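Local coordinates for uncharacterized protein (Leptospira interrogans serogroup Icterohaemorrhagiae serovar copenhageni, PDB 6ULO) that is of unknown function but is probably membrane-anchored and belongs to the DUF7790 family grouped with the NADP-binding Rossmann clan, at residues L107-I117 / F172-R183. Residues are numbered along the deposited sequence; the frame is centred on the assembly and turned at random.
Sequences LQKSEKKEDFI and FQTDDEQYSYIR
Tyr179 lies flat under the backbone of the bend between helices 94-109 and 113-120, its ring crossed over one face by Lys113. The evidence is a CH-pi contact: Lys113 CA sits 3.6 Å from the Tyr179 ring centroid and only 7° off the normal. With CG anti to the backbone N (chi1 180°), Tyr179 reaches out from helix 176-187 far enough for OH to donate to Ser110 O at 2.8 Å, and Ser110 O lies at the ring edge, in its plane. Leu107 CD2 approaches Tyr179 CE1 obliquely at 3.5 Å, and Phe116 CB also packs against CE1.

One turn later, the extended Arg183 chain brings its guanidinium to the end of helix 94-109. Arg183 NE donates to Leu107 O at 2.9 Å, with the acceptor in the guanidinium plane and the donor in the carbonyl plane; Leu107 O also accepts from Ser110 N. Arg183 NH2 reaches Gln108 O from above that carbonyl's plane, while Glu111 CA covers one guanidinium face. Two backbone oxygens at a helix C-terminus are thus bound by one cationic group, whose charge would probably suit the helix dipole.

Toward solvent, Lys113 bends at its last torsion, and NZ pairs with Asp176 OD1 at 2.8 Å and Glu114 OE2 at 2.7 Å. It meets Asp176 from above the carboxylate plane but Glu114 on the syn side. A water links Lys113 N to Asp176 OD1, a second tie between the two helix starts.

Across the contact, the axes of segments 113-117 and 176-183 run 67° apart, 10.9 Å at closest approach. Helix 74-82 touches Phe172 and Ile182, helix 139-166 meets Ile117 and Gln173, and helix 176-187 leads on toward strand 191-195 at the sheet's edge.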
ATOM      1  N   LEU A 107       1.820  -7.813 -14.046  1.00 11.51           N
ATOM      2  CA  LEU A 107       3.138  -7.178 -14.088  1.00 11.14           C
ATOM      3  C   LEU A 107       4.195  -8.145 -14.596  1.00 11.20           C
ATOM      4  O   LEU A 107       5.016  -7.790 -15.446  1.00 12.26           O
ATOM      5  CB  LEU A 107       3.548  -6.682 -12.693  1.00 11.25           C
ATOM      6  CG  LEU A 107       2.791  -5.444 -12.200  1.00 11.25           C
ATOM      7  CD1 LEU A 107       3.016  -5.290 -10.684  1.00 12.29           C
ATOM      8  CD2 LEU A 107       3.275  -4.195 -12.959  1.00 11.92           C
ATOM      9  N   GLN A 108       4.201  -9.374 -14.060  1.00 11.44           N
ATOM     10  CA  GLN A 108       5.177 -10.368 -14.503  1.00 11.84           C
ATOM     11  C   GLN A 108       5.139 -10.579 -16.008  1.00 11.80           C
ATOM     12  O   GLN A 108       6.186 -10.732 -16.637  1.00 13.18           O
ATOM     13  CB  GLN A 108       4.943 -11.698 -13.784  1.00 13.31           C
ATOM     14  CG  GLN A 108       5.299 -11.609 -12.289  1.00 12.83           C
ATOM     15  CD  GLN A 108       4.845 -12.802 -11.512  1.00 13.80           C
ATOM     16  OE1 GLN A 108       3.951 -13.533 -11.949  1.00 15.93           O
ATOM     17  NE2 GLN A 108       5.448 -13.005 -10.348  1.00 14.94           N
ATOM     18  N   LYS A 109       3.949 -10.580 -16.603  1.00 12.62           N
ATOM     19  CA  LYS A 109       3.804 -10.905 -18.006  1.00 14.41           C
ATOM     20  C   LYS A 109       3.863  -9.694 -18.918  1.00 14.61           C
ATOM     21  O   LYS A 109       3.928  -9.863 -20.128  1.00 18.04           O
ATOM     22  CB  LYS A 109       2.481 -11.646 -18.220  1.00 15.46           C
ATOM     23  CG  LYS A 109       2.425 -12.988 -17.496  1.00 19.11           C
ATOM     24  CD  LYS A 109       3.522 -13.914 -17.936  1.00 22.27           C
ATOM     25  CE  LYS A 109       3.323 -15.266 -17.278  1.00 25.59           C
ATOM     26  NZ  LYS A 109       4.313 -16.244 -17.742  1.00 27.46           N
ATOM     27  N   SER A 110       3.847  -8.472 -18.392  1.00 12.89           N
ATOM     28  CA  SER A 110       3.687  -7.252 -19.194  1.00 12.41           C
ATOM     29  C   SER A 110       5.034  -6.538 -19.300  1.00 12.62           C
ATOM     30  O   SER A 110       5.468  -5.874 -18.350  1.00 13.25           O
ATOM     31  CB  SER A 110       2.629  -6.349 -18.551  1.00 12.72           C
ATOM     32  OG  SER A 110       1.340  -6.927 -18.656  1.00 14.20           O
ATOM     33  N   GLU A 111       5.666  -6.622 -20.476  1.00 13.82           N
ATOM     34  CA  GLU A 111       7.025  -6.103 -20.595  1.00 15.60           C
ATOM     35  C   GLU A 111       7.076  -4.586 -20.479  1.00 15.50           C
ATOM     36  O   GLU A 111       8.079  -4.044 -20.010  1.00 17.78           O
ATOM     37  CB  GLU A 111       7.666  -6.583 -21.893  1.00 18.51           C
ATOM     38  CG  GLU A 111       7.807  -8.130 -21.929  1.00 23.02           C
ATOM     39  CD  GLU A 111       8.526  -8.681 -23.144  1.00 28.01           C
ATOM     40  OE1 GLU A 111       8.771  -7.921 -24.099  1.00 29.91           O
ATOM     41  OE2 GLU A 111       8.828  -9.896 -23.152  1.00 30.57           O
ATOM     42  N   LYS A 112       6.006  -3.890 -20.861  1.00 14.92           N
ATOM     43  CA  LYS A 112       5.971  -2.436 -20.821  1.00 15.39           C
ATOM     44  C   LYS A 112       4.708  -1.991 -20.092  1.00 13.17           C
ATOM     45  O   LYS A 112       3.723  -2.731 -19.997  1.00 12.54           O
ATOM     46  CB  LYS A 112       5.974  -1.853 -22.243  1.00 17.64           C
ATOM     47  CG  LYS A 112       7.187  -2.238 -23.054  1.00 21.90           C
ATOM     48  CD  LYS A 112       8.428  -1.549 -22.496  1.00 26.36           C
ATOM     49  CE  LYS A 112       9.699  -1.907 -23.256  1.00 30.11           C
ATOM     50  NZ  LYS A 112      10.890  -1.536 -22.442  1.00 32.88           N
ATOM     51  N   LYS A 113       4.745  -0.747 -19.601  1.00 13.49           N
ATOM     52  CA  LYS A 113       3.619  -0.231 -18.831  1.00 12.86           C
ATOM     53  C   LYS A 113       2.327  -0.254 -19.631  1.00 12.48           C
ATOM     54  O   LYS A 113       1.258  -0.533 -19.075  1.00 13.02           O
ATOM     55  CB  LYS A 113       3.931   1.178 -18.331  1.00 13.17           C
ATOM     56  CG  LYS A 113       4.088   2.262 -19.418  1.00 13.29           C
ATOM     57  CD  LYS A 113       4.769   3.499 -18.825  1.00 14.06           C
ATOM     58  CE  LYS A 113       4.723   4.730 -19.756  1.00 14.82           C
ATOM     59  NZ  LYS A 113       5.406   4.491 -21.063  1.00 15.91           N
ATOM     60  N   GLU A 114       2.408  -0.029 -20.948  1.00 12.54           N
ATOM     61  CA  GLU A 114       1.200  -0.066 -21.758  1.00 14.13           C
ATOM     62  C   GLU A 114       0.585  -1.459 -21.783  1.00 13.23           C
ATOM     63  O   GLU A 114      -0.642  -1.588 -21.895  1.00 14.46           O
ATOM     64  CB  GLU A 114       1.562   0.327 -23.177  1.00 15.93           C
ATOM     65  CG  GLU A 114       1.878   1.780 -23.324  1.00 16.68           C
ATOM     66  CD  GLU A 114       3.304   2.159 -22.916  1.00 16.15           C
ATOM     67  OE1 GLU A 114       4.188   1.272 -22.829  1.00 15.87           O
ATOM     68  OE2 GLU A 114       3.559   3.372 -22.705  1.00 17.22           O
ATOM     69  N   ASP A 115       1.422  -2.509 -21.715  1.00 12.58           N
ATOM     70  CA  ASP A 115       0.917  -3.878 -21.705  1.00 13.40           C
ATOM     71  C   ASP A 115       0.151  -4.161 -20.414  1.00 12.26           C
ATOM     72  O   ASP A 115      -0.884  -4.827 -20.421  1.00 12.65           O
ATOM     73  CB  ASP A 115       2.068  -4.889 -21.845  1.00 15.29           C
ATOM     74  CG  ASP A 115       2.879  -4.688 -23.093  1.00 18.42           C
ATOM     75  OD1 ASP A 115       2.264  -4.491 -24.149  1.00 21.21           O
ATOM     76  OD2 ASP A 115       4.123  -4.711 -23.022  1.00 18.85           O
ATOM     77  N   PHE A 116       0.649  -3.645 -19.293  1.00 11.88           N
ATOM     78  CA  PHE A 116      -0.041  -3.820 -18.029  1.00 11.86           C
ATOM     79  C   PHE A 116      -1.395  -3.127 -18.031  1.00 11.56           C
ATOM     80  O   PHE A 116      -2.407  -3.709 -17.626  1.00 12.40           O
ATOM     81  CB  PHE A 116       0.844  -3.266 -16.921  1.00 11.58           C
ATOM     82  CG  PHE A 116       0.174  -3.212 -15.570  1.00 10.58           C
ATOM     83  CD1 PHE A 116       0.012  -4.359 -14.789  1.00 11.50           C
ATOM     84  CD2 PHE A 116      -0.292  -1.996 -15.069  1.00 11.80           C
ATOM     85  CE1 PHE A 116      -0.596  -4.283 -13.539  1.00 11.95           C
ATOM     86  CE2 PHE A 116      -0.916  -1.915 -13.831  1.00 11.39           C
ATOM     87  CZ  PHE A 116      -1.077  -3.070 -13.087  1.00 11.74           C
ATOM     88  N   ILE A 117      -1.416  -1.853 -18.443  1.00 12.05           N
ATOM     89  CA  ILE A 117      -2.675  -1.127 -18.533  1.00 12.94           C
ATOM     90  C   ILE A 117      -3.630  -1.857 -19.452  1.00 13.09           C
ATOM     91  O   ILE A 117      -4.825  -1.972 -19.158  1.00 12.63           O
ATOM     92  CB  ILE A 117      -2.434   0.330 -18.969  1.00 13.78           C
ATOM     93  CG1 ILE A 117      -1.534   1.034 -17.943  1.00 14.65           C
ATOM     94  CG2 ILE A 117      -3.770   1.075 -19.181  1.00 15.47           C
ATOM     95  CD1 ILE A 117      -2.158   1.204 -16.540  1.00 15.79           C
ATOM     96  N   PHE A 172       4.386   4.775 -11.494  1.00 11.21           N
ATOM     97  CA  PHE A 172       4.773   3.510 -12.136  1.00 10.97           C
ATOM     98  C   PHE A 172       3.930   3.158 -13.351  1.00 10.87           C
ATOM     99  O   PHE A 172       4.359   2.306 -14.145  1.00 11.76           O
ATOM    100  CB  PHE A 172       4.797   2.350 -11.120  1.00 11.27           C
ATOM    101  CG  PHE A 172       3.464   1.642 -10.924  1.00 11.09           C
ATOM    102  CD1 PHE A 172       3.203   0.405 -11.522  1.00 11.19           C
ATOM    103  CD2 PHE A 172       2.489   2.181 -10.089  1.00 11.45           C
ATOM    104  CE1 PHE A 172       1.997  -0.238 -11.327  1.00 11.33           C
ATOM    105  CE2 PHE A 172       1.279   1.539  -9.895  1.00 11.19           C
ATOM    106  CZ  PHE A 172       1.023   0.315 -10.504  1.00 11.70           C
ATOM    107  N   GLN A 173       2.737   3.756 -13.516  1.00 10.71           N
ATOM    108  CA  GLN A 173       1.916   3.464 -14.686  1.00 11.47           C
ATOM    109  C   GLN A 173       2.239   4.361 -15.862  1.00 12.49           C
ATOM    110  O   GLN A 173       1.821   4.067 -16.981  1.00 13.73           O
ATOM    111  CB  GLN A 173       0.409   3.554 -14.388  1.00 11.89           C
ATOM    112  CG  GLN A 173      -0.020   2.540 -13.308  1.00 11.26           C
ATOM    113  CD  GLN A 173      -1.368   2.838 -12.696  1.00 11.58           C
ATOM    114  OE1 GLN A 173      -2.002   3.842 -13.032  1.00 12.20           O
ATOM    115  NE2 GLN A 173      -1.775   2.021 -11.723  1.00 11.68           N
ATOM    116  N   THR A 174       2.992   5.432 -15.637  1.00 11.61           N
ATOM    117  CA  THR A 174       3.225   6.443 -16.656  1.00 12.48           C
ATOM    118  C   THR A 174       4.700   6.709 -16.917  1.00 13.34           C
ATOM    119  O   THR A 174       5.009   7.575 -17.744  1.00 14.64           O
ATOM    120  CB  THR A 174       2.545   7.783 -16.292  1.00 13.65           C
ATOM    121  OG1 THR A 174       3.135   8.298 -15.090  1.00 14.71           O
ATOM    122  CG2 THR A 174       1.056   7.640 -16.105  1.00 14.23           C
ATOM    123  N   ASP A 175       5.610   5.995 -16.259  1.00 12.45           N
ATOM    124  CA  ASP A 175       7.048   6.204 -16.411  1.00 13.00           C
ATOM    125  C   ASP A 175       7.736   4.857 -16.576  1.00 12.81           C
ATOM    126  O   ASP A 175       7.568   3.958 -15.739  1.00 13.01           O
ATOM    127  CB  ASP A 175       7.615   6.920 -15.183  1.00 14.44           C
ATOM    128  CG  ASP A 175       9.121   7.121 -15.286  1.00 14.99           C
ATOM    129  OD1 ASP A 175       9.540   7.951 -16.108  1.00 16.57           O
ATOM    130  OD2 ASP A 175       9.875   6.438 -14.583  1.00 15.70           O
ATOM    131  N   ASP A 176       8.519   4.722 -17.651  1.00 13.53           N
ATOM    132  CA  ASP A 176       9.124   3.427 -17.965  1.00 14.06           C
ATOM    133  C   ASP A 176      10.044   2.938 -16.845  1.00 13.10           C
ATOM    134  O   ASP A 176      10.028   1.748 -16.511  1.00 13.45           O
ATOM    135  CB  ASP A 176       9.894   3.506 -19.289  1.00 14.74           C
ATOM    136  CG  ASP A 176       8.995   3.592 -20.511  1.00 16.66           C
ATOM    137  OD1 ASP A 176       7.821   3.187 -20.454  1.00 16.38           O
ATOM    138  OD2 ASP A 176       9.499   4.066 -21.563  1.00 19.33           O
ATOM    139  N   GLU A 177      10.876   3.813 -16.277  1.00 13.49           N
ATOM    140  CA  GLU A 177      11.816   3.364 -15.258  0.59 13.58           C
ATOM    141  C   GLU A 177      11.095   2.909 -13.995  1.00 12.50           C
ATOM    142  O   GLU A 177      11.427   1.857 -13.433  1.00 13.38           O
ATOM    143  CB  GLU A 177      12.826   4.460 -14.935  0.59 15.92           C
ATOM    144  CG  GLU A 177      13.924   3.995 -14.010  0.59 18.83           C
ATOM    145  CD  GLU A 177      14.926   5.091 -13.697  0.59 22.08           C
ATOM    146  OE1 GLU A 177      14.650   6.265 -14.038  0.59 22.96           O
ATOM    147  OE2 GLU A 177      15.983   4.783 -13.105  0.59 24.13           O
ATOM    148  N   GLN A 178      10.085   3.661 -13.547  1.00 12.70           N
ATOM    149  CA  GLN A 178       9.353   3.257 -12.346  1.00 11.50           C
ATOM    150  C   GLN A 178       8.533   1.999 -12.602  1.00 11.77           C
ATOM    151  O   GLN A 178       8.453   1.120 -11.738  1.00 12.37           O
ATOM    152  CB  GLN A 178       8.526   4.416 -11.779  1.00 12.02           C
ATOM    153  CG  GLN A 178       9.426   5.525 -11.253  1.00 13.00           C
ATOM    154  CD  GLN A 178       8.680   6.681 -10.628  1.00 12.10           C
ATOM    155  OE1 GLN A 178       7.480   6.587 -10.325  1.00 12.43           O
ATOM    156  NE2 GLN A 178       9.398   7.790 -10.420  1.00 13.22           N
ATOM    157  N   TYR A 179       7.971   1.863 -13.803  1.00 11.77           N
ATOM    158  CA  TYR A 179       7.289   0.624 -14.161  1.00 11.80           C
ATOM    159  C   TYR A 179       8.250  -0.557 -14.075  1.00 11.71           C
ATOM    160  O   TYR A 179       7.940  -1.600 -13.471  1.00 12.23           O
ATOM    161  CB  TYR A 179       6.679   0.707 -15.571  1.00 11.66           C
ATOM    162  CG  TYR A 179       5.984  -0.601 -15.897  1.00 10.79           C
ATOM    163  CD1 TYR A 179       4.721  -0.870 -15.389  1.00 11.07           C
ATOM    164  CD2 TYR A 179       6.615  -1.589 -16.642  1.00 11.24           C
ATOM    165  CE1 TYR A 179       4.105  -2.084 -15.602  1.00 11.52           C
ATOM    166  CE2 TYR A 179       5.998  -2.791 -16.874  1.00 11.32           C
ATOM    167  CZ  TYR A 179       4.742  -3.038 -16.351  1.00 11.34           C
ATOM    168  OH  TYR A 179       4.118  -4.259 -16.541  1.00 12.04           O
ATOM    169  N   SER A 180       9.439  -0.405 -14.680  1.00 12.14           N
ATOM    170  CA  SER A 180      10.409  -1.493 -14.684  0.57 12.30           C
ATOM    171  C   SER A 180      10.825  -1.881 -13.270  1.00 11.34           C
ATOM    172  O   SER A 180      11.047  -3.067 -12.986  1.00 12.64           O
ATOM    173  CB  SER A 180      11.626  -1.057 -15.486  0.57 14.06           C
ATOM    174  OG  SER A 180      12.566  -2.093 -15.514  0.57 15.60           O
ATOM    175  N   TYR A 181      10.917  -0.906 -12.356  1.00 11.55           N
ATOM    176  CA  TYR A 181      11.306  -1.205 -10.984  1.00 11.68           C
ATOM    177  C   TYR A 181      10.258  -2.089 -10.313  1.00 11.65           C
ATOM    178  O   TYR A 181      10.589  -3.093  -9.659  1.00 12.74           O
ATOM    179  CB  TYR A 181      11.475   0.113 -10.204  1.00 13.96           C
ATOM    180  CG  TYR A 181      11.988  -0.117  -8.800  1.00 15.71           C
ATOM    181  CD1 TYR A 181      13.356  -0.220  -8.547  1.00 18.24           C
ATOM    182  CD2 TYR A 181      11.123  -0.295  -7.737  1.00 14.61           C
ATOM    183  CE1 TYR A 181      13.833  -0.475  -7.266  1.00 19.76           C
ATOM    184  CE2 TYR A 181      11.600  -0.591  -6.463  1.00 16.03           C
ATOM    185  CZ  TYR A 181      12.942  -0.651  -6.246  1.00 18.68           C
ATOM    186  OH  TYR A 181      13.439  -0.930  -5.000  1.00 20.63           O
ATOM    187  N   ILE A 182       8.979  -1.729 -10.456  1.00 11.22           N
ATOM    188  CA  ILE A 182       7.903  -2.532  -9.880  1.00 11.45           C
ATOM    189  C   ILE A 182       7.830  -3.900 -10.543  1.00 10.82           C
ATOM    190  O   ILE A 182       7.662  -4.931  -9.866  1.00 11.75           O
ATOM    191  CB  ILE A 182       6.567  -1.755  -9.979  1.00 11.61           C
ATOM    192  CG1 ILE A 182       6.602  -0.545  -9.028  1.00 12.19           C
ATOM    193  CG2 ILE A 182       5.369  -2.652  -9.699  1.00 11.72           C
ATOM    194  CD1 ILE A 182       6.804  -0.898  -7.547  1.00 12.74           C
ATOM    195  N   ARG A 183       7.987  -3.952 -11.872  1.00 11.25           N
ATOM    196  CA  ARG A 183       7.943  -5.247 -12.547  1.00 10.97           C
ATOM    197  C   ARG A 183       9.074  -6.152 -12.083  1.00 11.16           C
ATOM    198  O   ARG A 183       8.883  -7.369 -11.941  1.00 11.47           O
ATOM    199  CB  ARG A 183       8.015  -5.041 -14.057  1.00 11.98           C
ATOM    200  CG  ARG A 183       8.017  -6.391 -14.800  1.00 12.48           C
ATOM    201  CD  ARG A 183       7.757  -6.259 -16.275  1.00 12.46           C
ATOM    202  NE  ARG A 183       7.553  -7.568 -16.904  1.00 12.00           N
ATOM    203  CZ  ARG A 183       8.405  -8.123 -17.753  1.00 12.65           C
ATOM    204  NH1 ARG A 183       9.519  -7.466 -18.091  1.00 14.25           N
ATOM    205  NH2 ARG A 183       8.123  -9.308 -18.278  1.00 14.40           N
TER
HETATM  206  O   HOH W   1       7.162   0.631 -19.596  1.00 16.95           O
HETATM  207  O   HOH W   2       7.848   5.571 -23.095  1.00 43.35           O
HETATM  208  O   HOH W   3       6.770   2.125 -23.068  1.00 23.71           O